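Local coordinates for putative methyltransferase (Porphyromonas gingivalis, PDB 3LL7), which is a putative methyltransferase, probably S-adenosylmethionine-dependent, whose ferredoxin-like and THUMP-like domains would be consistent with an RNA substrate, at residues Ala207-Met212 and Leu240-Ser245; Gln226-Val231 and Val256-Ile261; Glu277-Ile282 and Ala304-Thr309. All blocks are in the same frame, centred on the assembly; numbering follows the deposited sequence.

Contact 1. Residues Ala207-Met212 and Leu240-Ser245; sequences AKLSPM and LLVRMS
Ala207 pairs with Val242, and Leu209 with Leu240, as hydrogen-bonded antiparallel partners, the strand axes running at 153° with a closest approach of 4.8 Å; each pair exchanges two backbone N-H···O bonds, the shortest from Leu209 N to Leu240 O at 2.8 Å. Between them, Lys208 faces Leu241 as the non-hydrogen-bonded pair. Ala207, Leu209, Leu240 and Val242 line one face of the sheet, where Leu240 packs on Leu215, and Leu209 and Val242 on Thr218, of helix 215-221. There the isobutyl group of Leu209 and the isopropyl of Val242 slant across each other, Leu209 CD1 resting 3.7 Å from Val242 CG2. With Val242 CG1 anti to the backbone N (chi1 -179°), CG2 lies beside that N, and it is this methyl that meets Leu209. Leu209 CB and Leu240 CB lie 4.2 Å apart, and at the far end selenomethionine Met244 swings its CE back to 4.3 Å from Ala207 CB. On the other face, Leu241 CD2 tucks 3.8 Å from Lys208 CA and close to its CB, while the rest of the lysine leads away to Ser79 and a salt bridge with Asp170. Ser210 OG accepts from Met212 N at 2.9 Å, an ST turn just after the strand ends. Antiparallel strand 236-244, inserted between 204-209 and 225-233, is the hallmark of the class I methyltransferase sheet. Backbone amides thus spend their polarity on each other inside a buried, aliphatic layer, and the one charged side chain at the pairing is carried off to polar partners on the opposite face.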
# COMPACT_ATOMS: atom_id res chain seq x y z
N ALA A 207 -4.07 8.68 -9.46
CA ALA A 207 -5.12 7.78 -8.99
C ALA A 207 -4.50 6.69 -8.14
O ALA A 207 -3.50 6.08 -8.53
CB ALA A 207 -5.85 7.16 -10.17
N LYS A 208 -5.10 6.48 -6.97
CA LYS A 208 -4.67 5.40 -6.09
C LYS A 208 -5.62 4.24 -6.29
O LYS A 208 -6.83 4.38 -6.11
CB LYS A 208 -4.74 5.84 -4.63
CG LYS A 208 -4.44 4.68 -3.66
CD LYS A 208 -4.75 5.16 -2.23
CE LYS A 208 -5.44 4.12 -1.42
NZ LYS A 208 -5.79 4.71 -0.09
N LEU A 209 -5.06 3.09 -6.64
CA LEU A 209 -5.87 1.93 -7.00
C LEU A 209 -5.61 0.77 -6.06
O LEU A 209 -4.55 0.66 -5.45
CB LEU A 209 -5.56 1.50 -8.43
CG LEU A 209 -5.75 2.54 -9.54
CD1 LEU A 209 -5.21 1.98 -10.86
CD2 LEU A 209 -7.21 2.93 -9.67
N SER A 210 -6.62 -0.11 -5.93
CA SER A 210 -6.47 -1.32 -5.11
C SER A 210 -5.33 -2.22 -5.57
O SER A 210 -5.15 -2.40 -6.77
CB SER A 210 -7.76 -2.13 -5.17
OG SER A 210 -7.54 -3.40 -4.59
N PRO A 211 -4.59 -2.84 -4.63
CA PRO A 211 -3.61 -3.86 -5.04
C PRO A 211 -4.22 -5.10 -5.75
O PRO A 211 -3.47 -5.93 -6.25
CB PRO A 211 -2.94 -4.28 -3.72
CG PRO A 211 -3.43 -3.42 -2.69
CD PRO A 211 -4.69 -2.73 -3.16
N MSE A 212 -5.55 -5.21 -5.80
CA MSE A 212 -6.19 -6.34 -6.47
C MSE A 212 -6.41 -6.11 -7.97
O MSE A 212 -6.76 -7.04 -8.69
CB MSE A 212 -7.53 -6.68 -5.80
CG MSE A 212 -7.39 -7.05 -4.33
SE MSE A 212 -6.23 -8.58 -4.06
CE MSE A 212 -7.46 -10.02 -4.55
N LEU A 240 -1.56 0.63 -5.81
CA LEU A 240 -0.94 1.00 -7.06
C LEU A 240 -1.21 2.49 -7.24
O LEU A 240 -2.26 3.00 -6.82
CB LEU A 240 -1.56 0.24 -8.22
CG LEU A 240 -1.73 -1.26 -8.18
CD1 LEU A 240 -1.89 -1.70 -9.61
CD2 LEU A 240 -0.57 -2.00 -7.51
N LEU A 241 -0.26 3.20 -7.83
CA LEU A 241 -0.48 4.61 -8.09
C LEU A 241 -0.23 4.82 -9.55
O LEU A 241 0.78 4.34 -10.09
CB LEU A 241 0.50 5.43 -7.27
CG LEU A 241 0.28 5.42 -5.77
CD1 LEU A 241 1.49 6.02 -5.07
CD2 LEU A 241 -0.98 6.24 -5.44
N VAL A 242 -1.16 5.50 -10.21
CA VAL A 242 -1.00 5.76 -11.63
C VAL A 242 -1.03 7.27 -11.84
O VAL A 242 -1.87 7.95 -11.24
CB VAL A 242 -2.14 5.12 -12.41
CG1 VAL A 242 -1.95 5.37 -13.87
CG2 VAL A 242 -2.19 3.61 -12.16
N ARG A 243 -0.10 7.80 -12.63
CA ARG A 243 -0.17 9.21 -12.99
C ARG A 243 -0.49 9.36 -14.46
O ARG A 243 0.14 8.69 -15.29
CB ARG A 243 1.13 9.93 -12.65
CG ARG A 243 1.08 11.46 -12.93
CD ARG A 243 2.35 12.13 -12.45
NE ARG A 243 3.52 11.73 -13.24
CZ ARG A 243 3.83 12.26 -14.43
NH1 ARG A 243 4.93 11.86 -15.07
NH2 ARG A 243 3.07 13.21 -14.98
N MSE A 244 -1.48 10.21 -14.76
CA MSE A 244 -1.90 10.52 -16.14
C MSE A 244 -1.69 11.99 -16.43
O MSE A 244 -1.84 12.83 -15.54
CB MSE A 244 -3.38 10.21 -16.37
CG MSE A 244 -3.65 8.76 -16.58
SE MSE A 244 -5.46 8.31 -16.10
CE MSE A 244 -5.16 8.57 -14.20
N SER A 245 -1.37 12.32 -17.67
CA SER A 245 -1.12 13.69 -18.03
C SER A 245 -1.24 13.85 -19.54
O SER A 245 -0.64 13.07 -20.29
CB SER A 245 0.28 14.11 -17.54
OG SER A 245 0.54 15.47 -17.83

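Contact 2. Residues Gln226-Val231 and Val256-Ile261; sequences QELHVV and VPIHAI
His229 and His259 point the same way from neighbouring strands and stack in offset fashion, ring centroids 3.9 Å apart and planes at 11°. The overlap is reciprocal: His259 CG sits over the centre of the His229 ring, and His229 NE2 over that of His259. His259 CB adds a CH-pi contact, 3.7 Å from the His229 centroid. Rotation of the His229 ring is fixed at both nitrogens. NE2 donates to Glu227 OE1 at 2.8 Å, a nearly straight bond (172°) in the imidazole plane that reaches the oxygen from above the carboxylate plane; ND1 bonds Tyr86 OH. Glu227 OE2 holds Arg243 in a salt bridge. The strands run parallel, and four N-H···O bonds join Leu228 and Val230 to Pro257, His259 and Ile261, including Val230 N to His259 O at 2.6 Å. Strand 258-263 here extends the seven-strand order of a class I methyltransferase sheet past its outer strand, 225-233. The opposite face is aliphatic: Ile258 CG2 lies 4.3 Å from both Leu228 CD2 and Val230 CG2; Leu228 and Ile258 pack on Leu215 of helix 215-221, Val230 on helix 299-304. Further along the histidine face, Val231 and Ile261 lie side by side, their CG2 methyls 4.1 Å apart.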
# COMPACT_ATOMS: atom_id res chain seq x y z
N GLN A 226 1.47 7.95 -17.56
CA GLN A 226 2.89 8.28 -17.66
C GLN A 226 3.79 7.37 -16.83
O GLN A 226 4.95 7.20 -17.15
CB GLN A 226 3.12 9.72 -17.24
CG GLN A 226 2.46 10.73 -18.19
CD GLN A 226 2.99 10.65 -19.61
OE1 GLN A 226 4.20 10.60 -19.84
NE2 GLN A 226 2.07 10.62 -20.58
N GLU A 227 3.24 6.84 -15.74
CA GLU A 227 3.98 5.94 -14.83
C GLU A 227 3.00 5.19 -13.95
O GLU A 227 1.93 5.71 -13.64
CB GLU A 227 5.01 6.71 -13.98
CG GLU A 227 4.46 7.91 -13.18
CD GLU A 227 5.55 8.69 -12.43
OE1 GLU A 227 6.56 8.11 -12.01
OE2 GLU A 227 5.40 9.92 -12.27
N LEU A 228 3.37 3.98 -13.52
CA LEU A 228 2.55 3.20 -12.59
C LEU A 228 3.49 2.71 -11.48
O LEU A 228 4.55 2.16 -11.75
CB LEU A 228 1.87 2.03 -13.35
CG LEU A 228 0.86 1.17 -12.57
CD1 LEU A 228 -0.13 0.48 -13.48
CD2 LEU A 228 1.62 0.11 -11.68
N HIS A 229 3.11 2.93 -10.23
CA HIS A 229 3.97 2.55 -9.11
C HIS A 229 3.27 1.43 -8.33
O HIS A 229 2.08 1.57 -8.00
CB HIS A 229 4.19 3.73 -8.17
CG HIS A 229 5.06 4.81 -8.75
ND1 HIS A 229 6.08 5.39 -8.03
CD2 HIS A 229 5.06 5.41 -9.96
CE1 HIS A 229 6.68 6.30 -8.79
NE2 HIS A 229 6.08 6.32 -9.96
N VAL A 230 4.00 0.36 -8.03
CA VAL A 230 3.47 -0.71 -7.18
C VAL A 230 4.12 -0.52 -5.83
O VAL A 230 5.36 -0.61 -5.71
CB VAL A 230 3.80 -2.12 -7.75
CG1 VAL A 230 3.28 -3.21 -6.80
CG2 VAL A 230 3.24 -2.25 -9.16
N VAL A 231 3.31 -0.15 -4.84
CA VAL A 231 3.91 0.31 -3.56
C VAL A 231 3.64 -0.67 -2.42
O VAL A 231 2.47 -0.87 -2.03
CB VAL A 231 3.39 1.73 -3.19
CG1 VAL A 231 4.03 2.23 -1.89
CG2 VAL A 231 3.64 2.73 -4.35
N VAL A 256 5.06 1.98 -20.74
CA VAL A 256 4.86 2.74 -19.50
C VAL A 256 5.83 2.28 -18.40
O VAL A 256 5.88 1.09 -18.09
CB VAL A 256 3.41 2.66 -19.01
CG1 VAL A 256 3.27 3.28 -17.59
CG2 VAL A 256 2.49 3.42 -20.01
N PRO A 257 6.60 3.22 -17.81
CA PRO A 257 7.49 2.87 -16.69
C PRO A 257 6.71 2.37 -15.46
O PRO A 257 5.84 3.08 -14.95
CB PRO A 257 8.17 4.20 -16.34
CG PRO A 257 8.07 5.03 -17.59
CD PRO A 257 6.77 4.63 -18.22
N ILE A 258 7.05 1.17 -15.01
CA ILE A 258 6.50 0.58 -13.79
C ILE A 258 7.55 0.66 -12.71
O ILE A 258 8.69 0.17 -12.89
CB ILE A 258 6.09 -0.89 -14.03
CG1 ILE A 258 5.07 -0.96 -15.20
CG2 ILE A 258 5.50 -1.52 -12.78
CD1 ILE A 258 4.92 -2.37 -15.76
N HIS A 259 7.17 1.26 -11.57
CA HIS A 259 8.06 1.36 -10.42
C HIS A 259 7.63 0.37 -9.34
O HIS A 259 6.48 0.46 -8.84
CB HIS A 259 7.97 2.75 -9.79
CG HIS A 259 8.48 3.85 -10.65
ND1 HIS A 259 8.10 4.03 -11.97
CD2 HIS A 259 9.35 4.85 -10.37
CE1 HIS A 259 8.71 5.10 -12.46
NE2 HIS A 259 9.47 5.61 -11.51
N ALA A 260 8.53 -0.52 -8.94
CA ALA A 260 8.22 -1.47 -7.87
C ALA A 260 9.00 -1.04 -6.67
O ALA A 260 10.24 -0.94 -6.73
CB ALA A 260 8.58 -2.92 -8.30
N ILE A 261 8.29 -0.73 -5.59
CA ILE A 261 9.02 -0.22 -4.43
C ILE A 261 8.55 -0.84 -3.14
O ILE A 261 7.36 -1.04 -2.95
CB ILE A 261 9.03 1.29 -4.38
CG1 ILE A 261 10.16 1.78 -3.41
CG2 ILE A 261 7.66 1.82 -4.06
CD1 ILE A 261 10.69 3.19 -3.71

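Contact 3. Residues Glu277-Ile282 and Ala304-Thr309; sequences EEERSI and AGAFKT
Glu279 joins two helices in a polar, partly buried contact: the carboxylate of this buried residue reaches from near the end of helix 276-281 to the first turn of helix 307-314, within the ferredoxin-like region. Glu279 OE2 takes Lys308 N on its syn lone pair at 2.8 Å, in a nearly straight bond (172°). OE1 accepts twice from Thr309, from N at 2.8 Å and from OG1 at 2.7 Å; the amide comes on the syn side and the hydroxyl on the anti side, both from the same face of the carboxylate plane. A bend at chi2 (65°) places CD beside this turn, where Gly305 O lies 3.3 Å from it. Two backbone N-H groups of the helix's opening turn thus point at a carboxylate, which would be expected to favour its ionised form. Gly305 takes a positive phi and Ala306 centres an inverse gamma turn between helices 299-304 and 307-314. Lys308 folds back over the first helix, bent at chi3, and NZ donates to Glu279 O at 2.9 Å in the carbonyl plane. Its aliphatic part passes Ile282 in the opposite direction, Ile282 CG2 being 4.0 Å from Lys308 CB. Glu278 crosses Thr309 at about a right angle, OE2 3.6 Å from Thr309 CG2, while the same carboxylate is salt-bridged to Arg313.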
# COMPACT_ATOMS: atom_id res chain seq x y z
N GLU A 277 7.44 -4.16 -21.92
CA GLU A 277 8.17 -4.46 -23.16
C GLU A 277 9.51 -5.12 -22.82
O GLU A 277 9.90 -6.09 -23.47
CB GLU A 277 8.43 -3.20 -23.99
CG GLU A 277 9.21 -3.48 -25.25
CD GLU A 277 9.51 -2.24 -26.05
OE1 GLU A 277 9.64 -1.15 -25.48
OE2 GLU A 277 9.62 -2.37 -27.29
N GLU A 278 10.21 -4.54 -21.84
CA GLU A 278 11.49 -5.10 -21.41
C GLU A 278 11.29 -6.49 -20.85
O GLU A 278 11.96 -7.43 -21.28
CB GLU A 278 12.16 -4.18 -20.36
CG GLU A 278 13.45 -4.76 -19.76
CD GLU A 278 14.02 -3.84 -18.71
OE1 GLU A 278 13.26 -2.97 -18.20
OE2 GLU A 278 15.22 -3.97 -18.41
N GLU A 279 10.36 -6.64 -19.91
CA GLU A 279 10.05 -7.96 -19.34
C GLU A 279 9.78 -9.02 -20.41
O GLU A 279 10.26 -10.12 -20.31
CB GLU A 279 8.86 -7.88 -18.38
CG GLU A 279 8.41 -9.22 -17.72
CD GLU A 279 9.43 -9.87 -16.77
OE1 GLU A 279 10.36 -9.18 -16.29
OE2 GLU A 279 9.26 -11.07 -16.44
N ARG A 280 9.00 -8.64 -21.42
CA ARG A 280 8.61 -9.61 -22.46
C ARG A 280 9.74 -9.95 -23.43
O ARG A 280 9.80 -11.07 -23.94
CB ARG A 280 7.42 -9.04 -23.24
CG ARG A 280 6.13 -9.28 -22.49
CD ARG A 280 5.03 -8.31 -22.87
NE ARG A 280 4.06 -8.26 -21.77
CZ ARG A 280 2.88 -7.66 -21.83
NH1 ARG A 280 2.48 -7.06 -22.94
NH2 ARG A 280 2.09 -7.68 -20.76
N SER A 281 10.61 -8.97 -23.67
CA SER A 281 11.70 -9.03 -24.66
C SER A 281 12.94 -9.80 -24.22
O SER A 281 13.67 -10.34 -25.04
CB SER A 281 12.12 -7.61 -25.05
OG SER A 281 13.05 -7.07 -24.12
N ILE A 282 13.18 -9.81 -22.92
CA ILE A 282 14.28 -10.54 -22.30
C ILE A 282 14.02 -12.05 -22.29
O ILE A 282 12.87 -12.49 -22.16
CB ILE A 282 14.39 -10.06 -20.81
CG1 ILE A 282 15.05 -8.67 -20.78
CG2 ILE A 282 15.10 -11.09 -19.90
CD1 ILE A 282 14.94 -8.02 -19.33
N ALA A 304 4.28 -6.48 -9.63
CA ALA A 304 4.62 -5.72 -10.86
C ALA A 304 4.91 -6.64 -12.03
O ALA A 304 4.78 -6.25 -13.17
CB ALA A 304 5.85 -4.80 -10.60
N GLY A 305 5.35 -7.86 -11.71
CA GLY A 305 5.65 -8.90 -12.69
C GLY A 305 7.02 -8.83 -13.33
O GLY A 305 7.19 -9.32 -14.46
N ALA A 306 8.00 -8.27 -12.62
CA ALA A 306 9.38 -8.16 -13.13
C ALA A 306 10.16 -9.48 -12.93
O ALA A 306 11.31 -9.45 -12.51
CB ALA A 306 10.13 -7.00 -12.40
N PHE A 307 9.55 -10.60 -13.27
CA PHE A 307 10.11 -11.94 -12.96
C PHE A 307 11.46 -12.17 -13.64
O PHE A 307 12.46 -12.58 -12.99
CB PHE A 307 9.11 -13.02 -13.39
CG PHE A 307 7.70 -12.87 -12.78
CD1 PHE A 307 7.51 -12.80 -11.39
CD2 PHE A 307 6.59 -12.83 -13.61
CE1 PHE A 307 6.22 -12.67 -10.83
CE2 PHE A 307 5.27 -12.70 -13.06
CZ PHE A 307 5.10 -12.61 -11.67
N LYS A 308 11.50 -11.92 -14.95
CA LYS A 308 12.72 -12.08 -15.74
C LYS A 308 13.64 -10.89 -15.61
O LYS A 308 14.87 -11.04 -15.54
CB LYS A 308 12.35 -12.33 -17.20
CG LYS A 308 11.55 -13.61 -17.38
CD LYS A 308 10.60 -13.45 -18.59
CE LYS A 308 11.31 -13.31 -19.87
NZ LYS A 308 10.36 -12.92 -21.02
N THR A 309 13.05 -9.68 -15.58
CA THR A 309 13.88 -8.47 -15.55
C THR A 309 14.82 -8.43 -14.33
O THR A 309 15.95 -8.00 -14.45
CB THR A 309 12.99 -7.21 -15.61
OG1 THR A 309 12.17 -7.30 -16.80
CG2 THR A 309 13.84 -5.95 -15.78

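Contacts 1 and 2 are neighbours in one sheet, their centres 9 Å apart, and strands 225-233 and 236-244 join them: Leu241 O and His229 N lie 2.7 Å apart, as do Arg243 O and Gln226 N, each a probable hydrogen bond. Contact 3, its centre 13 Å from that of contact 2, touches it through Ala304, whose CB lies 3.9 Å from Val230 CG2. Contacts 1 and 3 do not touch, their nearest atoms being about 7 Å apart. Small molecules, probably crystallisation components, lie near all three: ethanediol and formic acid about 6 Å from the side chain of Lys208, and formic acid about 4 Å from those of Ile261 and Phe307.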